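Local structure of TetR family transcriptional regulator (Rhodococcus erythropolis, 4ZA6) at residues A14-Y18 with T53-E57; S120-A125 with G147-V151; C154-L158 with E169-A173. The protein probably binds DNA as a TetR-family repressor controlling qsdA, a gene of quorum-sensing signal (N-acyl-homoserine lactone) degradation in Rhodococcus. The contacts are given in a common frame with arbitrary orientation. Numbering follows the deposited sequence.

Interaction 1. Residues A14-Y18 with T53-E57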
loop_
_atom_site.group_PDB
_atom_site.type_symbol
_atom_site.label_atom_id
_atom_site.label_comp_id
_atom_site.label_asym_id
_atom_site.label_seq_id
_atom_site.Cartn_x
_atom_site.Cartn_y
_atom_site.Cartn_z
ATOM N N ALA A 14 -10.610 14.178 -1.515
ATOM C CA ALA A 14 -10.243 13.434 -0.294
ATOM C C ALA A 14 -8.712 13.206 -0.220
ATOM O O ALA A 14 -8.126 13.392 0.836
ATOM C CB ALA A 14 -10.986 12.118 -0.248
ATOM N N ALA A 15 -8.072 12.896 -1.364
ATOM C CA ALA A 15 -6.622 12.717 -1.506
ATOM C C ALA A 15 -5.875 14.020 -1.199
ATOM O O ALA A 15 -4.829 13.962 -0.550
ATOM C CB ALA A 15 -6.283 12.227 -2.912
ATOM N N SER A 16 -6.424 15.193 -1.600
ATOM C CA SER A 16 -5.779 16.481 -1.286
ATOM C C SER A 16 -5.780 16.767 0.227
ATOM O O SER A 16 -4.827 17.337 0.741
ATOM C CB SER A 16 -6.382 17.639 -2.089
ATOM O OG SER A 16 -7.455 18.307 -1.440
ATOM N N MET A 17 -6.842 16.348 0.931
ATOM C CA MET A 17 -6.959 16.490 2.376
ATOM C C MET A 17 -5.903 15.616 3.058
ATOM O O MET A 17 -5.246 16.088 3.978
ATOM C CB MET A 17 -8.368 16.105 2.847
ATOM C CG MET A 17 -9.431 17.103 2.441
ATOM S SD MET A 17 -11.117 16.465 2.676
ATOM C CE MET A 17 -11.376 16.892 4.372
ATOM N N TYR A 18 -5.700 14.371 2.569
ATOM C CA TYR A 18 -4.687 13.440 3.094
ATOM C C TYR A 18 -3.286 14.037 2.902
ATOM O O TYR A 18 -2.546 14.163 3.873
ATOM C CB TYR A 18 -4.804 12.042 2.448
ATOM C CG TYR A 18 -3.635 11.108 2.734
ATOM C CD1 TYR A 18 -3.376 10.655 4.023
ATOM C CD2 TYR A 18 -2.814 10.654 1.705
ATOM C CE1 TYR A 18 -2.293 9.816 4.295
ATOM C CE2 TYR A 18 -1.726 9.822 1.960
ATOM C CZ TYR A 18 -1.471 9.400 3.258
ATOM O OH TYR A 18 -0.414 8.561 3.505
ATOM N N THR A 53 -9.579 3.825 -0.132
ATOM C CA THR A 53 -9.449 4.054 -1.587
ATOM C C THR A 53 -8.332 5.027 -1.857
ATOM O O THR A 53 -7.542 4.797 -2.761
ATOM C CB THR A 53 -10.786 4.568 -2.136
ATOM O OG1 THR A 53 -11.779 3.588 -1.851
ATOM C CG2 THR A 53 -10.736 4.886 -3.640
ATOM N N VAL A 54 -8.281 6.126 -1.072
ATOM C CA VAL A 54 -7.295 7.198 -1.160
ATOM C C VAL A 54 -5.891 6.599 -0.943
ATOM O O VAL A 54 -4.982 6.832 -1.740
ATOM C CB VAL A 54 -7.652 8.316 -0.127
ATOM C CG1 VAL A 54 -6.453 9.220 0.190
ATOM C CG2 VAL A 54 -8.846 9.151 -0.608
ATOM N N LEU A 55 -5.742 5.802 0.119
ATOM C CA LEU A 55 -4.481 5.152 0.482
ATOM C C LEU A 55 -4.085 4.061 -0.496
ATOM O O LEU A 55 -2.899 3.896 -0.745
ATOM C CB LEU A 55 -4.550 4.606 1.912
ATOM C CG LEU A 55 -4.740 5.653 3.007
ATOM C CD1 LEU A 55 -4.885 4.995 4.384
ATOM C CD2 LEU A 55 -3.622 6.681 2.980
ATOM N N ALA A 56 -5.069 3.348 -1.078
ATOM C CA ALA A 56 -4.806 2.312 -2.087
ATOM C C ALA A 56 -4.259 2.962 -3.365
ATOM O O ALA A 56 -3.332 2.434 -3.959
ATOM C CB ALA A 56 -6.091 1.563 -2.402
ATOM N N GLU A 57 -4.827 4.110 -3.791
ATOM C CA GLU A 57 -4.341 4.809 -4.990
ATOM C C GLU A 57 -2.901 5.330 -4.763
ATOM O O GLU A 57 -2.082 5.233 -5.666
ATOM C CB GLU A 57 -5.298 5.951 -5.407
ATOM C CG GLU A 57 -6.612 5.445 -5.987
ATOM C CD GLU A 57 -7.496 6.477 -6.659
ATOM O OE1 GLU A 57 -7.085 7.655 -6.753
ATOM O OE2 GLU A 57 -8.614 6.109 -7.077
#
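The ring of Y18 lies across the end of L55, whose CD2 sits 3.7 Å from the ring centroid and 21° off the ring normal, a CH-pi contact over one face. Beside this pair V54 makes the largest share of the contact: its CA-CB bond points at helix 4-19, where CG2 of V54 meets CB of A14 at 3.7 Å, and CG1 of V54 approaches CA of A15 at 3.9 Å and CB of Y18 at 4.0 Å. The small A14 and A15 let the valine come close to the backbone, so that the CA atoms of A15 and V54 are 5.6 Å apart. Since the axes cross steeply, at -75° and 9.9 Å, the two segments meet over a short patch that buries 207 Å², and no hydrogen bond spans it. L98 of helix 93-101 touches both Y18 and L55, while the hydroxyl of Y18 hydrogen-bonds a bound MPD, probably from the crystallisation liquor. Joining the first helix of the chain to the long helix 47-69 in this way is characteristic of the TetR fold, in which the N-terminal helix-turn-helix DNA-binding domain is packed against the helix that leads into the regulatory domain.

Interaction 2. Residues S120-A125 with G147-V151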
loop_
_atom_site.group_PDB
_atom_site.type_symbol
_atom_site.label_atom_id
_atom_site.label_comp_id
_atom_site.label_asym_id
_atom_site.label_seq_id
_atom_site.Cartn_x
_atom_site.Cartn_y
_atom_site.Cartn_z
ATOM N N SER A 120 -1.881 -3.867 -3.266
ATOM C CA SER A 120 -0.501 -4.296 -3.008
ATOM C C SER A 120 -0.309 -5.723 -3.576
ATOM O O SER A 120 0.625 -5.937 -4.348
ATOM C CB SER A 120 -0.195 -4.257 -1.513
ATOM O OG SER A 120 -0.332 -2.942 -0.998
ATOM N N ALA A 121 -1.253 -6.655 -3.272
ATOM C CA ALA A 121 -1.234 -8.064 -3.742
ATOM C C ALA A 121 -1.368 -8.196 -5.284
ATOM O O ALA A 121 -0.652 -8.993 -5.887
ATOM C CB ALA A 121 -2.335 -8.858 -3.049
ATOM N N SER A 122 -2.247 -7.407 -5.916
ATOM C CA SER A 122 -2.427 -7.456 -7.379
ATOM C C SER A 122 -1.242 -6.842 -8.133
ATOM O O SER A 122 -0.867 -7.362 -9.179
ATOM C CB SER A 122 -3.758 -6.826 -7.795
ATOM O OG SER A 122 -3.728 -5.429 -7.572
ATOM N N ILE A 123 -0.631 -5.767 -7.607
ATOM C CA ILE A 123 0.581 -5.205 -8.236
ATOM C C ILE A 123 1.738 -6.169 -8.001
ATOM O O ILE A 123 2.502 -6.424 -8.938
ATOM C CB ILE A 123 0.920 -3.770 -7.749
ATOM C CG1 ILE A 123 -0.212 -2.771 -8.128
ATOM C CG2 ILE A 123 2.280 -3.316 -8.334
ATOM C CD1 ILE A 123 -0.092 -1.395 -7.481
ATOM N N THR A 124 1.848 -6.768 -6.776
ATOM C CA THR A 124 2.908 -7.766 -6.532
ATOM C C THR A 124 2.775 -8.966 -7.504
ATOM O O THR A 124 3.765 -9.383 -8.083
ATOM C CB THR A 124 2.990 -8.210 -5.064
ATOM O OG1 THR A 124 3.123 -7.053 -4.235
ATOM C CG2 THR A 124 4.175 -9.177 -4.810
ATOM N N ALA A 125 1.534 -9.477 -7.692
ATOM C CA ALA A 125 1.197 -10.578 -8.600
ATOM C C ALA A 125 1.668 -10.257 -10.044
ATOM O O ALA A 125 2.203 -11.120 -10.726
ATOM C CB ALA A 125 -0.320 -10.814 -8.579
ATOM N N GLY A 147 1.832 -13.177 -4.286
ATOM C CA GLY A 147 1.649 -11.732 -4.141
ATOM C C GLY A 147 0.907 -11.406 -2.856
ATOM O O GLY A 147 1.351 -10.565 -2.078
ATOM N N GLU A 148 -0.215 -12.101 -2.603
ATOM C CA GLU A 148 -0.997 -11.960 -1.374
ATOM C C GLU A 148 -0.144 -12.357 -0.146
ATOM O O GLU A 148 -0.157 -11.645 0.859
ATOM C CB GLU A 148 -2.297 -12.800 -1.474
ATOM C CG GLU A 148 -3.130 -12.853 -0.204
ATOM C CD GLU A 148 -3.813 -11.586 0.273
ATOM O OE1 GLU A 148 -3.835 -10.582 -0.474
ATOM O OE2 GLU A 148 -4.356 -11.612 1.399
ATOM N N ALA A 149 0.636 -13.457 -0.258
ATOM C CA ALA A 149 1.499 -13.949 0.823
ATOM C C ALA A 149 2.605 -12.944 1.176
ATOM O O ALA A 149 2.837 -12.698 2.353
ATOM C CB ALA A 149 2.107 -15.287 0.446
ATOM N N LEU A 150 3.256 -12.355 0.156
ATOM C CA LEU A 150 4.316 -11.358 0.339
ATOM C C LEU A 150 3.769 -10.141 1.096
ATOM O O LEU A 150 4.381 -9.716 2.063
ATOM C CB LEU A 150 4.931 -10.905 -1.016
ATOM C CG LEU A 150 5.942 -11.843 -1.734
ATOM C CD1 LEU A 150 6.601 -11.139 -2.905
ATOM C CD2 LEU A 150 7.069 -12.295 -0.800
ATOM N N VAL A 151 2.590 -9.631 0.693
ATOM C CA VAL A 151 1.947 -8.472 1.321
ATOM C C VAL A 151 1.612 -8.784 2.784
ATOM O O VAL A 151 1.944 -7.983 3.673
ATOM C CB VAL A 151 0.682 -8.050 0.512
ATOM C CG1 VAL A 151 -0.188 -7.033 1.275
ATOM C CG2 VAL A 151 1.088 -7.501 -0.846
#
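Close backbone approach dominates this crossing. The axes of the two segments come within 7.9 Å at an angle of 125°, and two CA pairs, A121 with E148 and A125 with G147, are each 4.6 Å apart. G147 permits this: a CB built on it would lie 2.7 Å from O of A121 and 3.0 Å from N of A125, both clashes. CA of G147 itself packs 3.7 Å from CG2 of T124. Van der Waals contacts flank the glycine: CG2 of V151 lies 3.6 Å from CB of S120 and 3.5 Å from N of A121, and CG2 of T124 meets CD1 of L150 at 3.7 Å. CB of A121 and CG2 of V151 form an apolar side-chain pair at 4.3 Å. No hydrogen bond crosses; within their own helix, OG1 of T124 donates to O of S120 at 2.7 Å, turning its methyl to the partner helix, and OG of S120 bonds to O of I116. Y63 of helix 47-69 touches S120 and T124, and L150 also packs on helix 170-181. The result is a close helix-helix crossing made possible by G147, joining helices 115-133 and 143-158 within the all-helical C-terminal domain of this TetR-family protein.

Interaction 3. Residues C154-L158 with E169-A173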
loop_
_atom_site.group_PDB
_atom_site.type_symbol
_atom_site.label_atom_id
_atom_site.label_comp_id
_atom_site.label_asym_id
_atom_site.label_seq_id
_atom_site.Cartn_x
_atom_site.Cartn_y
_atom_site.Cartn_z
ATOM N N CYS A 154 4.813 -9.081 5.043
ATOM C CA CYS A 154 5.562 -7.829 5.101
ATOM C C CYS A 154 4.903 -6.716 5.831
ATOM O O CYS A 154 5.604 -5.969 6.511
ATOM C CB CYS A 154 5.967 -7.380 3.701
ATOM S SG CYS A 154 7.140 -8.494 2.898
ATOM N N ASP A 155 3.593 -6.503 5.604
ATOM C CA ASP A 155 2.946 -5.336 6.165
ATOM C C ASP A 155 2.993 -5.150 7.690
ATOM O O ASP A 155 3.238 -4.016 8.146
ATOM C CB ASP A 155 1.607 -5.030 5.523
ATOM C CG ASP A 155 0.516 -6.066 5.675
ATOM O OD1 ASP A 155 0.677 -7.005 6.526
ATOM O OD2 ASP A 155 -0.511 -5.935 4.971
ATOM N N VAL A 156 2.918 -6.259 8.467
ATOM C CA VAL A 156 3.013 -6.166 9.938
ATOM C C VAL A 156 4.397 -5.687 10.391
ATOM O O VAL A 156 4.527 -5.139 11.486
ATOM C CB VAL A 156 2.525 -7.434 10.708
ATOM C CG1 VAL A 156 1.004 -7.585 10.593
ATOM C CG2 VAL A 156 3.236 -8.693 10.214
ATOM N N HIS A 157 5.434 -5.915 9.545
ATOM C CA HIS A 157 6.805 -5.496 9.838
ATOM C C HIS A 157 6.979 -4.055 9.449
ATOM O O HIS A 157 7.554 -3.283 10.228
ATOM C CB HIS A 157 7.840 -6.405 9.154
ATOM C CG HIS A 157 7.899 -7.762 9.769
ATOM N ND1 HIS A 157 8.443 -7.958 11.015
ATOM C CD2 HIS A 157 7.419 -8.938 9.314
ATOM C CE1 HIS A 157 8.306 -9.246 11.269
ATOM N NE2 HIS A 157 7.718 -9.878 10.269
ATOM N N LEU A 158 6.481 -3.669 8.255
ATOM C CA LEU A 158 6.547 -2.265 7.840
ATOM C C LEU A 158 5.910 -1.361 8.890
ATOM O O LEU A 158 6.472 -0.318 9.239
ATOM C CB LEU A 158 5.874 -2.081 6.478
ATOM C CG LEU A 158 5.771 -0.658 5.932
ATOM C CD1 LEU A 158 7.135 0.064 5.925
ATOM C CD2 LEU A 158 5.122 -0.658 4.565
ATOM N N GLU A 169 10.245 -2.643 10.600
ATOM C CA GLU A 169 11.181 -3.765 10.456
ATOM C C GLU A 169 11.385 -4.145 8.984
ATOM O O GLU A 169 10.989 -5.232 8.552
ATOM C CB GLU A 169 10.720 -4.953 11.303
ATOM C CG GLU A 169 10.605 -4.597 12.776
ATOM C CD GLU A 169 9.840 -5.583 13.633
ATOM O OE1 GLU A 169 9.836 -5.400 14.869
ATOM O OE2 GLU A 169 9.144 -6.462 13.077
ATOM N N ILE A 170 12.002 -3.233 8.218
ATOM C CA ILE A 170 12.218 -3.408 6.774
ATOM C C ILE A 170 13.098 -4.604 6.406
ATOM O O ILE A 170 12.706 -5.394 5.547
ATOM C CB ILE A 170 12.571 -2.070 6.053
ATOM C CG1 ILE A 170 11.449 -1.026 6.298
ATOM C CG2 ILE A 170 12.828 -2.276 4.530
ATOM C CD1 ILE A 170 11.770 0.398 5.930
ATOM N N GLU A 171 14.256 -4.764 7.082
ATOM C CA GLU A 171 15.169 -5.879 6.822
ATOM C C GLU A 171 14.558 -7.220 7.089
ATOM O O GLU A 171 14.793 -8.149 6.329
ATOM C CB GLU A 171 16.518 -5.722 7.550
ATOM C CG GLU A 171 17.373 -4.612 6.952
ATOM C CD GLU A 171 17.726 -4.696 5.472
ATOM O OE1 GLU A 171 17.882 -3.621 4.856
ATOM O OE2 GLU A 171 17.846 -5.813 4.923
ATOM N N THR A 172 13.768 -7.333 8.160
ATOM C CA THR A 172 13.066 -8.580 8.484
ATOM C C THR A 172 12.022 -8.863 7.414
ATOM O O THR A 172 11.883 -10.007 7.013
ATOM C CB THR A 172 12.471 -8.527 9.906
ATOM O OG1 THR A 172 13.535 -8.366 10.842
ATOM C CG2 THR A 172 11.708 -9.774 10.260
ATOM N N ALA A 173 11.332 -7.839 6.914
ATOM C CA ALA A 173 10.323 -8.055 5.863
ATOM C C ALA A 173 11.017 -8.541 4.581
ATOM O O ALA A 173 10.520 -9.464 3.940
ATOM C CB ALA A 173 9.532 -6.777 5.598
#
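A histidine and a glutamate bond to each other twice, once through side chains and once through backbone. ND1 of H157 donates to OE2 of E169 at 2.6 Å, a short His-carboxylate hydrogen bond lying near the ring plane, while N of E169 donates to O of H157 at 2.8 Å. Two bonds between one pair of residues fix the last turn of helix 143-158 against the start of the next helix, for which E169 is the N-cap residue. The imidazole face is used as well: CG2 of T172 stands over it, 3.9 Å from the centroid, in a CH-pi contact. Nearer the backbone, CB of H157 meets CB of A173 at 4.0 Å, and the same methyl is 4.0 Å from SG of C154. With small side chains at C154 and A173, their CA atoms are 4.8 Å apart. Helices 143-158 and 170-181, linked by a non-helical connection, thus pair closely, while helix 74-90 packs alongside, its V89 touching L158 and its M86 touching A173.

How the interactions relate
The three contacts illustrate how an all-helical regulator is assembled from successive helix pairings. Interaction 1 joins the N-terminal helix to helix 47-69, and its centre lies 20 Å from that of interaction 2 and 23 Å from that of interaction 3, on the other side of the chain's centre from both. Interactions 2 and 3, with centres 14 Å apart, share helix 143-158: its earlier part crosses helix 115-133, its end pairs with helix 170-181. Helix 47-69 bridges the gap, since its Y63 touches segment 120-125. The bound MPD adjoins interaction 1, its nearest atom about 3 Å from the side chain of Y18, and may mark a pocket there.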